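Local coordinates for protein glutathione s-transferase S2 (Nilaparvata lugens, PDB 5H5L) that binds glutathione and acts as a sigma-class prostaglandin D synthase, probably also conjugating glutathione to halide-bearing substrates with release of the halide, at residues 87-92 with 149-154; 129-134 with 172-177; 155-160 with 179-184. All coordinates share one frame; numbering follows the deposited sequence.

Interaction 1: residues 87-92 with 149-154; sequences MIDTMI and LSWGDI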
loop_
_atom_site.group_PDB
_atom_site.type_symbol
_atom_site.label_atom_id
_atom_site.label_comp_id
_atom_site.label_asym_id
_atom_site.label_seq_id
_atom_site.Cartn_x
_atom_site.Cartn_y
_atom_site.Cartn_z
ATOM N N MET B 87 3.057 -11.093 7.491
ATOM C CA MET B 87 3.638 -11.870 6.408
ATOM C C MET B 87 2.836 -11.748 5.121
ATOM O O MET B 87 3.408 -11.785 4.024
ATOM C CB MET B 87 3.761 -13.329 6.837
ATOM C CG MET B 87 4.722 -13.543 8.023
ATOM S SD MET B 87 6.422 -13.096 7.676
ATOM C CE MET B 87 6.500 -11.428 8.334
ATOM N N ILE B 88 1.536 -11.567 5.221
ATOM C CA ILE B 88 0.714 -11.328 4.039
ATOM C C ILE B 88 0.921 -9.899 3.528
ATOM O O ILE B 88 1.173 -9.674 2.339
ATOM C CB ILE B 88 -0.770 -11.559 4.366
ATOM C CG1 ILE B 88 -1.080 -13.004 4.801
ATOM C CG2 ILE B 88 -1.632 -11.216 3.154
ATOM C CD1 ILE B 88 -2.472 -13.087 5.493
ATOM N N ASP B 89 0.773 -8.918 4.436
ATOM C CA ASP B 89 0.810 -7.493 4.106
ATOM C C ASP B 89 2.127 -7.103 3.465
ATOM O O ASP B 89 2.138 -6.353 2.481
ATOM C CB ASP B 89 0.593 -6.641 5.368
ATOM C CG ASP B 89 -0.828 -6.708 5.914
ATOM O OD1 ASP B 89 -1.735 -7.266 5.264
ATOM O OD2 ASP B 89 -1.020 -6.225 7.047
ATOM N N THR B 90 3.261 -7.579 4.020
ATOM C CA THR B 90 4.557 -7.188 3.466
ATOM C C THR B 90 4.713 -7.661 2.023
ATOM O O THR B 90 5.214 -6.912 1.176
ATOM C CB THR B 90 5.725 -7.690 4.337
ATOM O OG1 THR B 90 6.939 -7.113 3.840
ATOM C CG2 THR B 90 5.865 -9.157 4.280
ATOM N N MET B 91 4.264 -8.875 1.711
ATOM C CA MET B 91 4.364 -9.380 0.344
ATOM C C MET B 91 3.491 -8.593 -0.627
ATOM O O MET B 91 3.902 -8.306 -1.768
ATOM C CB MET B 91 3.983 -10.862 0.299
ATOM C CG MET B 91 4.999 -11.801 0.970
ATOM S SD MET B 91 6.709 -11.545 0.441
ATOM C CE MET B 91 6.506 -12.010 -1.246
ATOM N N ILE B 92 2.293 -8.200 -0.209
ATOM C CA ILE B 92 1.445 -7.461 -1.140
ATOM C C ILE B 92 1.947 -6.035 -1.330
ATOM O O ILE B 92 1.836 -5.474 -2.427
ATOM C CB ILE B 92 -0.025 -7.507 -0.669
ATOM C CG1 ILE B 92 -0.556 -8.943 -0.822
ATOM C CG2 ILE B 92 -0.860 -6.527 -1.434
ATOM C CD1 ILE B 92 -0.484 -9.484 -2.261
ATOM N N LEU B 149 -3.476 -20.445 2.076
ATOM C CA LEU B 149 -4.167 -19.512 1.192
ATOM C C LEU B 149 -4.525 -18.218 1.928
ATOM O O LEU B 149 -5.055 -18.248 3.042
ATOM C CB LEU B 149 -5.438 -20.149 0.644
ATOM C CG LEU B 149 -6.190 -19.297 -0.392
ATOM C CD1 LEU B 149 -5.459 -19.297 -1.722
ATOM C CD2 LEU B 149 -7.585 -19.780 -0.592
ATOM N N SER B 150 -4.241 -17.086 1.300
ATOM C CA SER B 150 -4.600 -15.797 1.862
ATOM C C SER B 150 -5.258 -14.913 0.811
ATOM O O SER B 150 -5.236 -15.208 -0.386
ATOM C CB SER B 150 -3.370 -15.092 2.450
ATOM O OG SER B 150 -2.479 -14.605 1.453
ATOM N N TRP B 151 -5.853 -13.792 1.283
ATOM C CA TRP B 151 -6.338 -12.768 0.360
ATOM C C TRP B 151 -5.193 -12.253 -0.488
ATOM O O TRP B 151 -5.395 -11.835 -1.630
ATOM C CB TRP B 151 -7.010 -11.601 1.137
ATOM C CG TRP B 151 -6.040 -10.800 1.957
ATOM C CD1 TRP B 151 -5.701 -11.014 3.272
ATOM C CD2 TRP B 151 -5.279 -9.673 1.528
ATOM N NE1 TRP B 151 -4.790 -10.089 3.680
ATOM C CE2 TRP B 151 -4.512 -9.256 2.627
ATOM C CE3 TRP B 151 -5.161 -8.978 0.313
ATOM C CZ2 TRP B 151 -3.650 -8.186 2.560
ATOM C CZ3 TRP B 151 -4.302 -7.917 0.240
ATOM C CH2 TRP B 151 -3.541 -7.527 1.348
ATOM N N GLY B 152 -3.979 -12.302 0.045
ATOM C CA GLY B 152 -2.834 -11.908 -0.732
ATOM C C GLY B 152 -2.653 -12.744 -1.994
ATOM O O GLY B 152 -2.345 -12.211 -3.065
ATOM N N ASP B 153 -2.807 -14.062 -1.877
ATOM C CA ASP B 153 -2.720 -14.922 -3.065
ATOM C C ASP B 153 -3.739 -14.507 -4.120
ATOM O O ASP B 153 -3.444 -14.459 -5.321
ATOM C CB ASP B 153 -2.948 -16.389 -2.668
ATOM C CG ASP B 153 -1.940 -16.891 -1.654
ATOM O OD1 ASP B 153 -0.724 -16.741 -1.902
ATOM O OD2 ASP B 153 -2.364 -17.396 -0.584
ATOM N N ILE B 154 -4.951 -14.205 -3.689
ATOM C CA ILE B 154 -6.004 -13.845 -4.615
ATOM C C ILE B 154 -5.727 -12.503 -5.261
ATOM O O ILE B 154 -5.911 -12.340 -6.462
ATOM C CB ILE B 154 -7.331 -13.911 -3.851
ATOM C CG1 ILE B 154 -7.609 -15.401 -3.547
ATOM C CG2 ILE B 154 -8.463 -13.325 -4.661
ATOM C CD1 ILE B 154 -8.754 -15.647 -2.604
HETATM O O HOH W 1 -3.599 -9.405 6.262
#

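Interaction 2: residues 129-134 with 172-177; sequences YFNKFN and DKYEHI. With EDO (1,2-ethanediol), chain H.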
loop_
_atom_site.group_PDB
_atom_site.type_symbol
_atom_site.label_atom_id
_atom_site.label_comp_id
_atom_site.label_asym_id
_atom_site.label_seq_id
_atom_site.Cartn_x
_atom_site.Cartn_y
_atom_site.Cartn_z
ATOM N N TYR B 129 12.005 -9.070 -9.101
ATOM C CA TYR B 129 10.897 -9.371 -8.192
ATOM C C TYR B 129 10.441 -10.811 -8.323
ATOM O O TYR B 129 10.210 -11.489 -7.317
ATOM C CB TYR B 129 9.701 -8.434 -8.444
ATOM C CG TYR B 129 9.936 -7.055 -7.882
ATOM C CD1 TYR B 129 9.692 -6.765 -6.548
ATOM C CD2 TYR B 129 10.427 -6.054 -8.676
ATOM C CE1 TYR B 129 9.934 -5.493 -6.041
ATOM C CE2 TYR B 129 10.683 -4.802 -8.181
ATOM C CZ TYR B 129 10.425 -4.516 -6.871
ATOM O OH TYR B 129 10.702 -3.258 -6.400
ATOM N N PHE B 130 10.287 -11.308 -9.552
ATOM C CA PHE B 130 9.634 -12.607 -9.680
ATOM C C PHE B 130 10.520 -13.762 -9.231
ATOM O O PHE B 130 9.981 -14.775 -8.774
ATOM C CB PHE B 130 9.161 -12.833 -11.095
ATOM C CG PHE B 130 7.904 -12.085 -11.431
ATOM C CD1 PHE B 130 7.604 -10.878 -10.804
ATOM C CD2 PHE B 130 7.029 -12.587 -12.359
ATOM C CE1 PHE B 130 6.445 -10.192 -11.111
ATOM C CE2 PHE B 130 5.873 -11.903 -12.696
ATOM C CZ PHE B 130 5.569 -10.718 -12.072
ATOM N N ASN B 131 11.850 -13.665 -9.369
ATOM C CA ASN B 131 12.697 -14.726 -8.809
ATOM C C ASN B 131 12.521 -14.784 -7.291
ATOM O O ASN B 131 12.411 -15.865 -6.702
ATOM C CB ASN B 131 14.174 -14.508 -9.153
ATOM C CG ASN B 131 14.548 -14.952 -10.571
ATOM O OD1 ASN B 131 14.057 -15.945 -11.085
ATOM N ND2 ASN B 131 15.442 -14.214 -11.180
ATOM N N LYS B 132 12.456 -13.618 -6.637
ATOM C CA LYS B 132 12.249 -13.616 -5.191
ATOM C C LYS B 132 10.864 -14.138 -4.819
ATOM O O LYS B 132 10.731 -14.913 -3.866
ATOM C CB LYS B 132 12.474 -12.214 -4.638
ATOM C CG LYS B 132 13.973 -11.871 -4.494
ATOM C CD LYS B 132 14.194 -10.377 -4.641
ATOM C CE LYS B 132 15.653 -10.006 -4.501
ATOM N NZ LYS B 132 16.169 -10.215 -3.104
ATOM N N PHE B 133 9.815 -13.694 -5.532
ATOM C CA PHE B 133 8.468 -14.209 -5.286
ATOM C C PHE B 133 8.446 -15.717 -5.476
ATOM O O PHE B 133 7.861 -16.464 -4.676
ATOM C CB PHE B 133 7.448 -13.584 -6.253
ATOM C CG PHE B 133 7.226 -12.097 -6.093
ATOM C CD1 PHE B 133 7.609 -11.400 -4.957
ATOM C CD2 PHE B 133 6.608 -11.397 -7.115
ATOM C CE1 PHE B 133 7.380 -10.040 -4.855
ATOM C CE2 PHE B 133 6.415 -10.040 -7.022
ATOM C CZ PHE B 133 6.788 -9.374 -5.880
ATOM N N ASN B 134 9.042 -16.170 -6.577
ATOM C CA ASN B 134 9.114 -17.601 -6.881
ATOM C C ASN B 134 9.784 -18.378 -5.739
ATOM O O ASN B 134 9.240 -19.367 -5.241
ATOM C CB ASN B 134 9.871 -17.765 -8.200
ATOM C CG ASN B 134 9.597 -19.094 -8.890
ATOM O OD1 ASN B 134 8.481 -19.611 -8.919
ATOM N ND2 ASN B 134 10.631 -19.642 -9.466
ATOM N N ASP B 172 5.212 -18.082 -16.912
ATOM C CA ASP B 172 5.401 -19.513 -17.154
ATOM C C ASP B 172 6.703 -20.036 -16.567
ATOM O O ASP B 172 6.722 -21.106 -15.962
ATOM C CB ASP B 172 5.357 -19.811 -18.652
ATOM C CG ASP B 172 3.948 -19.901 -19.192
ATOM O OD1 ASP B 172 3.021 -20.220 -18.418
ATOM O OD2 ASP B 172 3.773 -19.660 -20.401
ATOM N N LYS B 173 7.813 -19.321 -16.760
ATOM C CA LYS B 173 9.088 -19.877 -16.329
ATOM C C LYS B 173 9.239 -19.873 -14.815
ATOM O O LYS B 173 10.137 -20.545 -14.291
ATOM C CB LYS B 173 10.238 -19.114 -16.987
ATOM C CG LYS B 173 10.272 -17.649 -16.634
ATOM C CD LYS B 173 11.389 -16.903 -17.361
ATOM C CE LYS B 173 11.174 -16.929 -18.848
ATOM N NZ LYS B 173 12.131 -16.036 -19.511
ATOM N N TYR B 174 8.364 -19.168 -14.095
ATOM C CA TYR B 174 8.425 -19.128 -12.636
ATOM C C TYR B 174 7.478 -20.207 -12.126
ATOM O O TYR B 174 6.292 -19.969 -11.914
ATOM C CB TYR B 174 8.075 -17.737 -12.119
ATOM C CG TYR B 174 8.990 -16.685 -12.694
ATOM C CD1 TYR B 174 10.284 -16.513 -12.197
ATOM C CD2 TYR B 174 8.590 -15.910 -13.755
ATOM C CE1 TYR B 174 11.119 -15.579 -12.707
ATOM C CE2 TYR B 174 9.429 -14.947 -14.291
ATOM C CZ TYR B 174 10.688 -14.790 -13.772
ATOM O OH TYR B 174 11.514 -13.841 -14.326
ATOM N N GLU B 175 8.048 -21.398 -11.912
ATOM C CA GLU B 175 7.296 -22.610 -11.597
ATOM C C GLU B 175 6.373 -22.409 -10.402
ATOM O O GLU B 175 5.239 -22.889 -10.404
ATOM C CB GLU B 175 8.285 -23.753 -11.324
ATOM C CG GLU B 175 7.717 -25.039 -10.748
ATOM C CD GLU B 175 8.810 -26.098 -10.443
ATOM O OE1 GLU B 175 9.961 -25.949 -10.921
ATOM O OE2 GLU B 175 8.517 -27.077 -9.710
ATOM N N HIS B 176 6.850 -21.744 -9.352
ATOM C CA HIS B 176 6.030 -21.669 -8.149
ATOM C C HIS B 176 4.969 -20.575 -8.244
ATOM O O HIS B 176 3.879 -20.745 -7.682
ATOM C CB HIS B 176 6.953 -21.522 -6.957
ATOM C CG HIS B 176 7.910 -22.670 -6.842
ATOM N ND1 HIS B 176 9.230 -22.599 -7.248
ATOM C CD2 HIS B 176 7.705 -23.947 -6.453
ATOM C CE1 HIS B 176 9.799 -23.778 -7.080
ATOM N NE2 HIS B 176 8.894 -24.614 -6.603
ATOM N N ILE B 177 5.241 -19.479 -8.966
ATOM C CA ILE B 177 4.184 -18.512 -9.272
ATOM C C ILE B 177 3.093 -19.170 -10.102
ATOM O O ILE B 177 1.905 -19.056 -9.797
ATOM C CB ILE B 177 4.767 -17.275 -9.976
ATOM C CG1 ILE B 177 5.760 -16.576 -9.067
ATOM C CG2 ILE B 177 3.665 -16.331 -10.388
ATOM C CD1 ILE B 177 6.454 -15.358 -9.774
HETATM C C1 EDO H . 14.208 -16.529 -14.062
HETATM O O1 EDO H . 14.278 -15.441 -15.040
HETATM C C2 EDO H . 13.888 -17.918 -14.667
HETATM O O2 EDO H . 13.859 -18.948 -13.649
HETATM O O HOH W 2 11.077 -21.815 -11.352
#

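Interaction 3: residues 155-160 with 179-184; sequences YFISIL and ALNDKV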
loop_
_atom_site.group_PDB
_atom_site.type_symbol
_atom_site.label_atom_id
_atom_site.label_comp_id
_atom_site.label_asym_id
_atom_site.label_seq_id
_atom_site.Cartn_x
_atom_site.Cartn_y
_atom_site.Cartn_z
ATOM N N TYR B 155 -5.247 -11.535 -4.488
ATOM C CA TYR B 155 -4.890 -10.245 -5.056
ATOM C C TYR B 155 -3.765 -10.401 -6.074
ATOM O O TYR B 155 -3.835 -9.875 -7.186
ATOM C CB TYR B 155 -4.494 -9.320 -3.901
ATOM C CG TYR B 155 -4.286 -7.872 -4.241
ATOM C CD1 TYR B 155 -5.315 -6.949 -4.069
ATOM C CD2 TYR B 155 -3.045 -7.405 -4.669
ATOM C CE1 TYR B 155 -5.125 -5.602 -4.333
ATOM C CE2 TYR B 155 -2.855 -6.068 -4.946
ATOM C CZ TYR B 155 -3.913 -5.173 -4.769
ATOM O OH TYR B 155 -3.721 -3.846 -5.049
ATOM N N PHE B 156 -2.729 -11.145 -5.700
ATOM C CA PHE B 156 -1.539 -11.343 -6.534
ATOM C C PHE B 156 -1.906 -11.982 -7.881
ATOM O O PHE B 156 -1.577 -11.450 -8.956
ATOM C CB PHE B 156 -0.579 -12.195 -5.700
ATOM C CG PHE B 156 0.731 -12.565 -6.350
ATOM C CD1 PHE B 156 1.661 -11.610 -6.708
ATOM C CD2 PHE B 156 1.082 -13.893 -6.471
ATOM C CE1 PHE B 156 2.906 -11.999 -7.258
ATOM C CE2 PHE B 156 2.301 -14.258 -6.990
ATOM C CZ PHE B 156 3.198 -13.325 -7.380
ATOM N N ILE B 157 -2.623 -13.097 -7.838
ATOM C CA ILE B 157 -2.963 -13.858 -9.054
ATOM C C ILE B 157 -3.952 -13.108 -9.932
ATOM O O ILE B 157 -3.823 -13.095 -11.162
ATOM C CB ILE B 157 -3.499 -15.257 -8.667
ATOM C CG1 ILE B 157 -2.444 -16.087 -7.968
ATOM C CG2 ILE B 157 -3.923 -16.028 -9.913
ATOM C CD1 ILE B 157 -1.116 -16.122 -8.710
ATOM N N SER B 158 -4.943 -12.438 -9.332
ATOM C CA SER B 158 -5.899 -11.715 -10.163
ATOM C C SER B 158 -5.204 -10.623 -10.951
ATOM O O SER B 158 -5.518 -10.407 -12.126
ATOM C CB SER B 158 -7.033 -11.142 -9.305
ATOM O OG SER B 158 -6.539 -10.104 -8.484
ATOM N N ILE B 159 -4.222 -9.939 -10.337
ATOM C CA ILE B 159 -3.520 -8.879 -11.039
ATOM C C ILE B 159 -2.487 -9.454 -12.010
ATOM O O ILE B 159 -2.315 -8.931 -13.113
ATOM C CB ILE B 159 -2.912 -7.901 -10.010
ATOM C CG1 ILE B 159 -4.072 -7.132 -9.335
ATOM C CG2 ILE B 159 -1.943 -6.946 -10.651
ATOM C CD1 ILE B 159 -3.682 -6.233 -8.212
ATOM N N LEU B 160 -1.797 -10.539 -11.649
ATOM C CA LEU B 160 -0.864 -11.159 -12.602
ATOM C C LEU B 160 -1.584 -11.638 -13.863
ATOM O O LEU B 160 -1.038 -11.559 -14.971
ATOM C CB LEU B 160 -0.129 -12.327 -11.957
ATOM C CG LEU B 160 0.957 -11.987 -10.953
ATOM C CD1 LEU B 160 1.663 -13.233 -10.531
ATOM C CD2 LEU B 160 1.963 -10.987 -11.497
ATOM N N ALA B 179 2.297 -22.311 -10.409
ATOM C CA ALA B 179 1.594 -23.280 -9.563
ATOM C C ALA B 179 0.573 -22.610 -8.625
ATOM O O ALA B 179 -0.515 -23.146 -8.390
ATOM C CB ALA B 179 2.606 -24.035 -8.730
ATOM N N LEU B 180 0.937 -21.477 -8.014
ATOM C CA LEU B 180 -0.056 -20.740 -7.219
ATOM C C LEU B 180 -1.172 -20.211 -8.109
ATOM O O LEU B 180 -2.350 -20.236 -7.736
ATOM C CB LEU B 180 0.642 -19.607 -6.490
ATOM C CG LEU B 180 -0.188 -18.688 -5.596
ATOM C CD1 LEU B 180 -0.882 -19.478 -4.479
ATOM C CD2 LEU B 180 0.714 -17.604 -5.084
ATOM N N ASN B 181 -0.814 -19.740 -9.302
ATOM C CA ASN B 181 -1.815 -19.248 -10.235
ATOM C C ASN B 181 -2.854 -20.306 -10.528
ATOM O O ASN B 181 -4.062 -20.027 -10.518
ATOM C CB ASN B 181 -1.175 -18.813 -11.546
ATOM C CG ASN B 181 -2.216 -18.538 -12.610
ATOM O OD1 ASN B 181 -2.649 -17.394 -12.789
ATOM N ND2 ASN B 181 -2.681 -19.596 -13.282
ATOM N N ASP B 182 -2.400 -21.523 -10.848
ATOM C CA ASP B 182 -3.343 -22.572 -11.233
ATOM C C ASP B 182 -4.224 -22.960 -10.061
ATOM O O ASP B 182 -5.408 -23.254 -10.236
ATOM C CB ASP B 182 -2.591 -23.796 -11.757
ATOM C CG ASP B 182 -1.769 -23.484 -12.996
ATOM O OD1 ASP B 182 -2.053 -22.466 -13.682
ATOM O OD2 ASP B 182 -0.833 -24.254 -13.289
ATOM N N LYS B 183 -3.667 -22.930 -8.860
ATOM C CA LYS B 183 -4.418 -23.262 -7.653
ATOM C C LYS B 183 -5.513 -22.232 -7.374
ATOM O O LYS B 183 -6.639 -22.590 -7.023
ATOM C CB LYS B 183 -3.423 -23.361 -6.502
ATOM C CG LYS B 183 -3.959 -23.569 -5.148
ATOM C CD LYS B 183 -2.935 -24.304 -4.279
ATOM C CE LYS B 183 -1.545 -23.670 -4.277
ATOM N NZ LYS B 183 -0.514 -24.558 -3.627
ATOM N N VAL B 184 -5.223 -20.952 -7.559
ATOM C CA VAL B 184 -6.201 -19.933 -7.196
ATOM C C VAL B 184 -7.327 -19.914 -8.207
ATOM O O VAL B 184 -8.505 -19.883 -7.842
ATOM C CB VAL B 184 -5.534 -18.550 -7.068
ATOM C CG1 VAL B 184 -6.597 -17.471 -7.059
ATOM C CG2 VAL B 184 -4.694 -18.488 -5.776
#

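Interaction 1: residues 87-92 with 149-154
Ile88 sets its CG2 methyl 3.2 Å above the plane of the Trp151 indole, displaced from the middle toward the rim on the pyrrole side, with CG2 only 3.4 Å from Trp151 NE1. The same isoleucine sends CD1 toward Ser150, where it stops 3.8 Å from Ser150 CB. One turn later on helix 82-106, Ile92 meets the far end of the indole: its CG1 and CG2 both lie 4.0 Å from Trp151 CH2, while its CD1 extends to the backbone of Gly152. Chi1 of 68° sets Trp151 CG between its own backbone N and carbonyl carbon, and the indole extends from there toward helix 82-106. The backbones come nearest at Ile88 and Gly152, and a beta-carbon modelled on Gly152 would fall 3.1 Å from Ile88 CG2, which suggests that a side chain at this place would not fit the present spacing.

The second segment carries the N-capping box of GST folds, at the start of helix 151-164. Ser150 N donates to Asp153 OD2 over 2.7 Å, meeting the carboxylate on its anti side and 25° out of its plane; the reciprocal bond, from Asp153 N to Ser150 OG, is weak. Asp153 OD1 is turned to another use, accepting from Leu144 N.

Asp89 approaches the indole at its edge. Its OD1 lies in the ring plane, 3.4 Å from Trp151 CZ2, and the carboxylate is turned 55° from the ring. A water bridges the two groups, accepting from Trp151 NE1 at 2.9 Å and donating to Asp89 OD1. The carboxylate's stronger partners are two arginines: OD1 forms a salt bridge with Arg69 of the same chain and OD2 with Arg69 of the second subunit, which places this edge of the contact at the dimer interface.

Interaction 2: residues 129-134 with 172-177
The start of helix 175-185 is hydrogen-bonded to helix 111-139 through Asn134, whose side-chain oxygen serves two backbone amides of the opening helical turn. Asn134 OD1 accepts from His176 N at 2.7 Å and from Ile177 N at 3.2 Å, both donors lying in the plane of its carbonyl. The group gets there with CG anti to the backbone N (chi1 -159°), carried beside the carbonyl carbon of Asn134. On the other branch, ND2 donates to a water 2.9 Å away, and this water also accepts from Glu175 N at 3.1 Å. Three successive amide N-H groups, which the first turn of a helix leaves without i-4 carbonyl partners, thus find acceptors here, and the gathering of N-H dipoles would probably polarise the Asn134 carbonyl.

Tyr174, at the N-cap position of helix 175-185, supplies the aromatic half of this packing between helices of the all-helical C-terminal GST domain. Phe130 CB stands over the centre of the tyrosine ring in a CH-pi contact, 3.7 Å from its centroid and 12° off the normal. The Phe130 ring itself completes a T-shaped pair, its edge turned to the face of Tyr174 with planes at 73°. Lys173 CG lies against the opposite face, near the rim, while Asn131 OD1 meets the ring edge in plane, by CE1. A 1,2-ethanediol, probably left from crystallisation, donates from O1 to Tyr174 OH at 3.3 Å.

Deeper in, Ile177 points its CD1 at the phenylalanine: CD1 is 3.8 Å from Phe130 CD2, and the two side chains cross at about a right angle. Leu160 of helix 151-164 touches both, and the ring of Phe98 meets that of Phe130.

Interaction 3: residues 155-160 with 179-184
Ile157 is the centre of a nearly perpendicular helix-helix packing within the C-terminal GST domain: the axes of 155-160 and 179-184 pass 9.7 Å apart at a crossing angle of -98°. Packing is tightest where Ile157 lies against Asn181, backbone and side chain alike. Its CD1 comes to 3.5 Å from Asn181 CA, and CG2, anti to the backbone N, reaches 3.4 Å from Asn181 OD1. CG1 fits beside Val184, 4.0 Å from its CG2. An alanine here keeps CB near Val184 but removes CG1, CG2 and CD1, and would probably open a gap against the Asn181 backbone and Leu180.

The contact is looser at Phe156, whose ring turns its CD2-CE2 edge to Leu180, CD2 being 4.0 Å from Leu180 CD2; the ring is otherwise engaged, with Leu160 CD1 over one face near the rim and an edge-to-face partner in Phe95. Toward solvent, Asp182 is partly exposed and its CB points away from residues 155-160. Asn181 connects the two sides: while its OD1 faces Ile157 CG2, its ND2 donates to Asp182 OD1 across 3.0 Å, the acceptor almost in the amide plane, ND2 on the carboxylate's anti side, 28° out of its plane.

Reading from the N terminus, helix 82-106 opens interaction 1, and helix 111-139 opens interaction 2 before residues 149-154 close the first. Residues 155-160 then open interaction 3; residues 172-177 close interaction 2 and residues 179-184 close interaction 3. Interactions 1 and 2 therefore cross, as do 2 and 3, whereas 1 and 3 follow in series; none nests. Helix 151-164 is shared by interactions 1 and 3, and helix 175-185 by 2 and 3, so four helices are tied together. Direct packing joins the sites: Met91 meets Phe133, Asp153 meets Leu180, and Phe133 CD2 lies 3.8 Å from Phe156 CE1.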